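Local atomic coordinates of prolyl oligopeptidase (Novosphingobium capsulatum, PDB entry 1YR2), a protein that probably acts as a serine endopeptidase that cleaves oligopeptides on the carboxyl side of proline and, to a lesser extent, alanine. Residues Leu579-Val584 against Ala593-Ala598; Gln587-Phe592 against Asn640-Val645. All coordinates share one frame; numbering follows the deposited sequence.

Interaction 1: Leu579-Val584 against Ala593-Ala598; sequences LLIGAV and AAASPA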
loop_
_atom_site.group_PDB
_atom_site.type_symbol
_atom_site.label_atom_id
_atom_site.label_comp_id
_atom_site.label_asym_id
_atom_site.label_seq_id
_atom_site.Cartn_x
_atom_site.Cartn_y
_atom_site.Cartn_z
ATOM N N LEU A 579 11.588 -9.938 12.667
ATOM C CA LEU A 579 11.437 -10.477 14.028
ATOM C C LEU A 579 10.558 -11.752 13.969
ATOM O O LEU A 579 10.894 -12.764 14.557
ATOM C CB LEU A 579 10.768 -9.397 14.900
ATOM C CG LEU A 579 10.099 -9.910 16.136
ATOM C CD1 LEU A 579 11.149 -10.482 17.029
ATOM C CD2 LEU A 579 9.404 -8.765 16.809
ATOM N N LEU A 580 9.451 -11.672 13.228
ATOM C CA LEU A 580 8.514 -12.805 13.048
ATOM C C LEU A 580 9.278 -14.021 12.567
ATOM O O LEU A 580 9.206 -15.115 13.140
ATOM C CB LEU A 580 7.413 -12.416 12.033
ATOM C CG LEU A 580 6.565 -13.580 11.488
ATOM C CD1 LEU A 580 5.743 -14.124 12.555
ATOM C CD2 LEU A 580 5.757 -13.095 10.306
ATOM N N ILE A 581 10.068 -13.825 11.523
ATOM C CA ILE A 581 10.822 -14.932 10.956
ATOM C C ILE A 581 11.850 -15.503 11.962
ATOM O O ILE A 581 11.946 -16.727 12.117
ATOM C CB ILE A 581 11.477 -14.513 9.672
ATOM C CG1 ILE A 581 10.448 -14.034 8.622
ATOM C CG2 ILE A 581 12.452 -15.592 9.131
ATOM C CD1 ILE A 581 9.367 -14.890 8.347
ATOM N N GLY A 582 12.571 -14.630 12.661
ATOM C CA GLY A 582 13.564 -15.042 13.654
ATOM C C GLY A 582 12.929 -15.834 14.791
ATOM O O GLY A 582 13.484 -16.834 15.274
ATOM N N ALA A 583 11.750 -15.382 15.237
ATOM C CA ALA A 583 11.125 -15.989 16.387
ATOM C C ALA A 583 10.543 -17.374 16.034
ATOM O O ALA A 583 10.744 -18.323 16.771
ATOM C CB ALA A 583 10.048 -15.094 16.937
ATOM N N VAL A 584 9.821 -17.497 14.918
ATOM C CA VAL A 584 9.234 -18.793 14.573
ATOM C C VAL A 584 10.350 -19.785 14.137
ATOM O O VAL A 584 10.205 -20.992 14.300
ATOM C CB VAL A 584 8.112 -18.705 13.506
ATOM C CG1 VAL A 584 7.038 -17.789 13.969
ATOM C CG2 VAL A 584 8.687 -18.287 12.090
ATOM N N ALA A 593 11.831 -25.199 5.627
ATOM C CA ALA A 593 13.016 -25.604 4.878
ATOM C C ALA A 593 14.003 -24.471 4.773
ATOM O O ALA A 593 15.226 -24.707 4.747
ATOM C CB ALA A 593 12.635 -26.090 3.516
ATOM N N ALA A 594 13.489 -23.248 4.670
ATOM C CA ALA A 594 14.357 -22.094 4.534
ATOM C C ALA A 594 13.657 -20.869 5.047
ATOM O O ALA A 594 12.466 -20.836 5.067
ATOM C CB ALA A 594 14.756 -21.907 3.105
ATOM N N ALA A 595 14.422 -19.840 5.427
ATOM C CA ALA A 595 13.882 -18.587 5.931
ATOM C C ALA A 595 14.752 -17.412 5.518
ATOM O O ALA A 595 15.982 -17.545 5.432
ATOM C CB ALA A 595 13.813 -18.609 7.448
ATOM N N SER A 596 14.121 -16.254 5.269
ATOM C CA SER A 596 14.872 -15.043 4.953
ATOM C C SER A 596 14.254 -13.861 5.706
ATOM O O SER A 596 13.248 -13.275 5.257
ATOM C CB SER A 596 14.893 -14.780 3.447
ATOM O OG SER A 596 15.863 -13.777 3.147
ATOM N N PRO A 597 14.839 -13.507 6.860
ATOM C CA PRO A 597 14.448 -12.276 7.561
ATOM C C PRO A 597 15.175 -11.077 7.005
ATOM O O PRO A 597 16.372 -11.103 7.084
ATOM C CB PRO A 597 14.896 -12.535 8.993
ATOM C CG PRO A 597 16.025 -13.492 8.875
ATOM C CD PRO A 597 15.869 -14.255 7.596
ATOM N N ALA A 598 14.470 -10.062 6.508
ATOM C CA ALA A 598 15.056 -8.792 6.116
ATOM C C ALA A 598 14.982 -7.775 7.237
ATOM O O ALA A 598 13.957 -7.631 7.879
ATOM C CB ALA A 598 14.351 -8.258 4.891
#
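I581 sends its CG2 methyl from helix 576-587 onto the strand, between the side chains of A595 and P597. The methyl lies 3.7 Å from A595 CB. On the other side it sits over the flat of the P597 ring, with I581 CG2 3.9 Å from both P597 N and P597 CB. The first torsion explains the reach: CG2 stands anti to the backbone N of I581, while CG1, at chi1 -59°, is folded back beside that nitrogen. I581 CB itself joins in, 4.0 Å from P597 CB, and P597 gives up more surface to the contact than A595. The contact packs the helix of a beta-alpha-beta crossover on its second strand: 569-574, helix 576-587, then 594-598, parallel to 569-574 and next to it in the alpha/beta-hydrolase sheet. Over these short segments the axes of helix and strand come within 7.4 Å and run nearer antiparallel than parallel, at 141°. I581 also touches the GxSxG turn that leads into the helix, consistent with a nucleophile elbow. S596 points to the other face of the sheet, where V709 of helix 699-717 packs on it and its OG is hydrogen-bonded to L651 O.

Interaction 2: Gln587-Phe592 against Asn640-Val645; sequences QRPDLF and NVRSGV
The turn that leaves helix 576-587 meets a second loop of the hydrolase domain, the one leading to strand 649-654, and P589 is at the centre of it. Its CG presses on V645 CG1 at 3.5 Å, tight for two carbons. That methyl is the V645 branch anti to the backbone N (chi1 164°), and the two side chains cross at about a right angle. R642 comes in beside it: NH1 lies 3.6 Å from P589 CD, approaching obliquely. The same NH1 is hydrogen-bonded to N586 O and lies 3.4 Å from Q587 O, which sits near the guanidinium plane at its edge. R642 therefore reaches toward the carbonyl end of the helix, its chain bent at chi3 (55°). R642 to V645 form a type II beta turn with G644 at its third position, and this turn brings both contact residues to the proline. On the other loop R588 grips D590 side-on, NE to OD1 at 3.0 Å and NH2 to OD2 at 3.0 Å; R588 also has a salt bridge to E556. A water joins D590 OD1 to R642 NH1, weakly at both ends.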
loop_
_atom_site.group_PDB
_atom_site.type_symbol
_atom_site.label_atom_id
_atom_site.label_comp_id
_atom_site.label_asym_id
_atom_site.label_seq_id
_atom_site.Cartn_x
_atom_site.Cartn_y
_atom_site.Cartn_z
ATOM N N GLN A 587 11.508 -21.319 17.357
ATOM C CA GLN A 587 10.470 -22.112 18.035
ATOM C C GLN A 587 10.150 -23.408 17.271
ATOM O O GLN A 587 9.958 -24.481 17.882
ATOM C CB GLN A 587 9.207 -21.261 18.287
ATOM C CG GLN A 587 9.454 -20.084 19.202
ATOM C CD GLN A 587 8.220 -19.190 19.457
ATOM O OE1 GLN A 587 7.131 -19.477 18.982
ATOM N NE2 GLN A 587 8.406 -18.119 20.244
ATOM N N ARG A 588 10.141 -23.329 15.937
ATOM C CA ARG A 588 9.769 -24.468 15.088
ATOM C C ARG A 588 10.680 -24.605 13.881
ATOM O O ARG A 588 10.234 -24.570 12.746
ATOM C CB ARG A 588 8.315 -24.357 14.646
ATOM C CG ARG A 588 7.334 -24.561 15.765
ATOM C CD ARG A 588 7.352 -25.924 16.405
ATOM N NE ARG A 588 7.212 -26.963 15.393
ATOM C CZ ARG A 588 6.028 -27.329 14.886
ATOM N NH1 ARG A 588 4.914 -26.787 15.328
ATOM N NH2 ARG A 588 5.958 -28.265 13.959
ATOM N N PRO A 589 11.967 -24.809 14.127
ATOM C CA PRO A 589 12.945 -24.969 13.038
ATOM C C PRO A 589 12.602 -26.160 12.155
ATOM O O PRO A 589 12.922 -26.143 10.954
ATOM C CB PRO A 589 14.267 -25.176 13.761
ATOM C CG PRO A 589 13.896 -25.585 15.144
ATOM C CD PRO A 589 12.588 -24.912 15.452
ATOM N N ASP A 590 11.926 -27.163 12.716
ATOM C CA ASP A 590 11.495 -28.342 11.941
ATOM C C ASP A 590 10.423 -28.074 10.902
ATOM O O ASP A 590 10.245 -28.868 9.985
ATOM C CB ASP A 590 10.956 -29.439 12.872
ATOM C CG ASP A 590 9.756 -28.960 13.670
ATOM O OD1 ASP A 590 9.843 -27.883 14.329
ATOM O OD2 ASP A 590 8.675 -29.561 13.687
ATOM N N LEU A 591 9.694 -26.968 11.035
ATOM C CA LEU A 591 8.598 -26.668 10.113
ATOM C C LEU A 591 9.010 -26.048 8.774
ATOM O O LEU A 591 8.241 -26.118 7.803
ATOM C CB LEU A 591 7.599 -25.778 10.831
ATOM C CG LEU A 591 6.191 -25.496 10.316
ATOM C CD1 LEU A 591 5.413 -26.767 9.900
ATOM C CD2 LEU A 591 5.465 -24.732 11.453
ATOM N N PHE A 592 10.196 -25.433 8.726
ATOM C CA PHE A 592 10.629 -24.564 7.619
ATOM C C PHE A 592 11.868 -25.122 6.943
ATOM O O PHE A 592 12.841 -25.487 7.593
ATOM C CB PHE A 592 10.911 -23.126 8.126
ATOM C CG PHE A 592 9.787 -22.582 8.971
ATOM C CD1 PHE A 592 8.543 -22.371 8.416
ATOM C CD2 PHE A 592 9.944 -22.380 10.338
ATOM C CE1 PHE A 592 7.475 -21.914 9.191
ATOM C CE2 PHE A 592 8.880 -21.916 11.122
ATOM C CZ PHE A 592 7.642 -21.679 10.533
ATOM N N ASN A 640 17.481 -16.632 21.713
ATOM C CA ASN A 640 16.790 -17.925 21.717
ATOM C C ASN A 640 17.232 -18.931 20.667
ATOM O O ASN A 640 16.503 -19.851 20.331
ATOM C CB ASN A 640 15.278 -17.739 21.620
ATOM C CG ASN A 640 14.690 -17.203 22.909
ATOM O OD1 ASN A 640 14.565 -17.943 23.864
ATOM N ND2 ASN A 640 14.421 -15.893 22.970
ATOM N N VAL A 641 18.419 -18.747 20.124
ATOM C CA VAL A 641 18.983 -19.773 19.239
ATOM C C VAL A 641 19.271 -21.057 20.063
ATOM O O VAL A 641 19.875 -20.991 21.131
ATOM C CB VAL A 641 20.256 -19.235 18.532
ATOM C CG1 VAL A 641 20.851 -20.251 17.568
ATOM C CG2 VAL A 641 19.955 -18.010 17.772
ATOM N N ARG A 642 18.853 -22.211 19.547
ATOM C CA ARG A 642 18.879 -23.490 20.279
ATOM C C ARG A 642 19.875 -24.471 19.731
ATOM O O ARG A 642 19.635 -25.102 18.679
ATOM C CB ARG A 642 17.527 -24.177 20.184
ATOM C CG ARG A 642 16.397 -23.345 20.716
ATOM C CD ARG A 642 15.093 -23.763 20.152
ATOM N NE ARG A 642 14.887 -25.176 20.391
ATOM C CZ ARG A 642 13.914 -25.899 19.839
ATOM N NH1 ARG A 642 13.046 -25.358 18.977
ATOM N NH2 ARG A 642 13.829 -27.190 20.138
ATOM N N SER A 643 20.971 -24.696 20.425
ATOM C CA SER A 643 21.921 -25.660 19.879
ATOM C C SER A 643 21.421 -27.094 20.028
ATOM O O SER A 643 20.571 -27.417 20.859
ATOM C CB SER A 643 23.321 -25.437 20.438
ATOM O OG SER A 643 23.279 -25.639 21.841
ATOM N N GLY A 644 21.921 -27.938 19.150
ATOM C CA GLY A 644 21.542 -29.326 19.083
ATOM C C GLY A 644 20.379 -29.646 18.168
ATOM O O GLY A 644 20.012 -30.787 18.050
ATOM N N VAL A 645 19.820 -28.631 17.512
ATOM C CA VAL A 645 18.611 -28.767 16.722
ATOM C C VAL A 645 18.971 -28.311 15.310
ATOM O O VAL A 645 19.586 -27.275 15.181
ATOM C CB VAL A 645 17.549 -27.833 17.386
ATOM C CG1 VAL A 645 16.407 -27.573 16.519
ATOM C CG2 VAL A 645 17.086 -28.468 18.741
HETATM O O HOH W 1 11.413 -27.955 17.331
#

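How the interactions relate
Both interactions lie in the alpha/beta-hydrolase domain, their centres 11 Å apart on the same side of the chain's centre. Along the chain 579-584 comes first, then 587-592, then 593-598, and last 640-645, so the segments alternate. Helix 576-587 leads out of interaction 1 and ends in interaction 2, whose first segment hands the chain straight to the strand of interaction 1. The two meet directly: V584 O packs on F592 CE2 at 3.6 Å. Together they fix one crossover: its helix lies buried on the central sheet, and its partly buried exit turn is held against the loop before neighbouring strand 649-654, in the domain carrying the GxSxG turn, probably the nucleophile elbow.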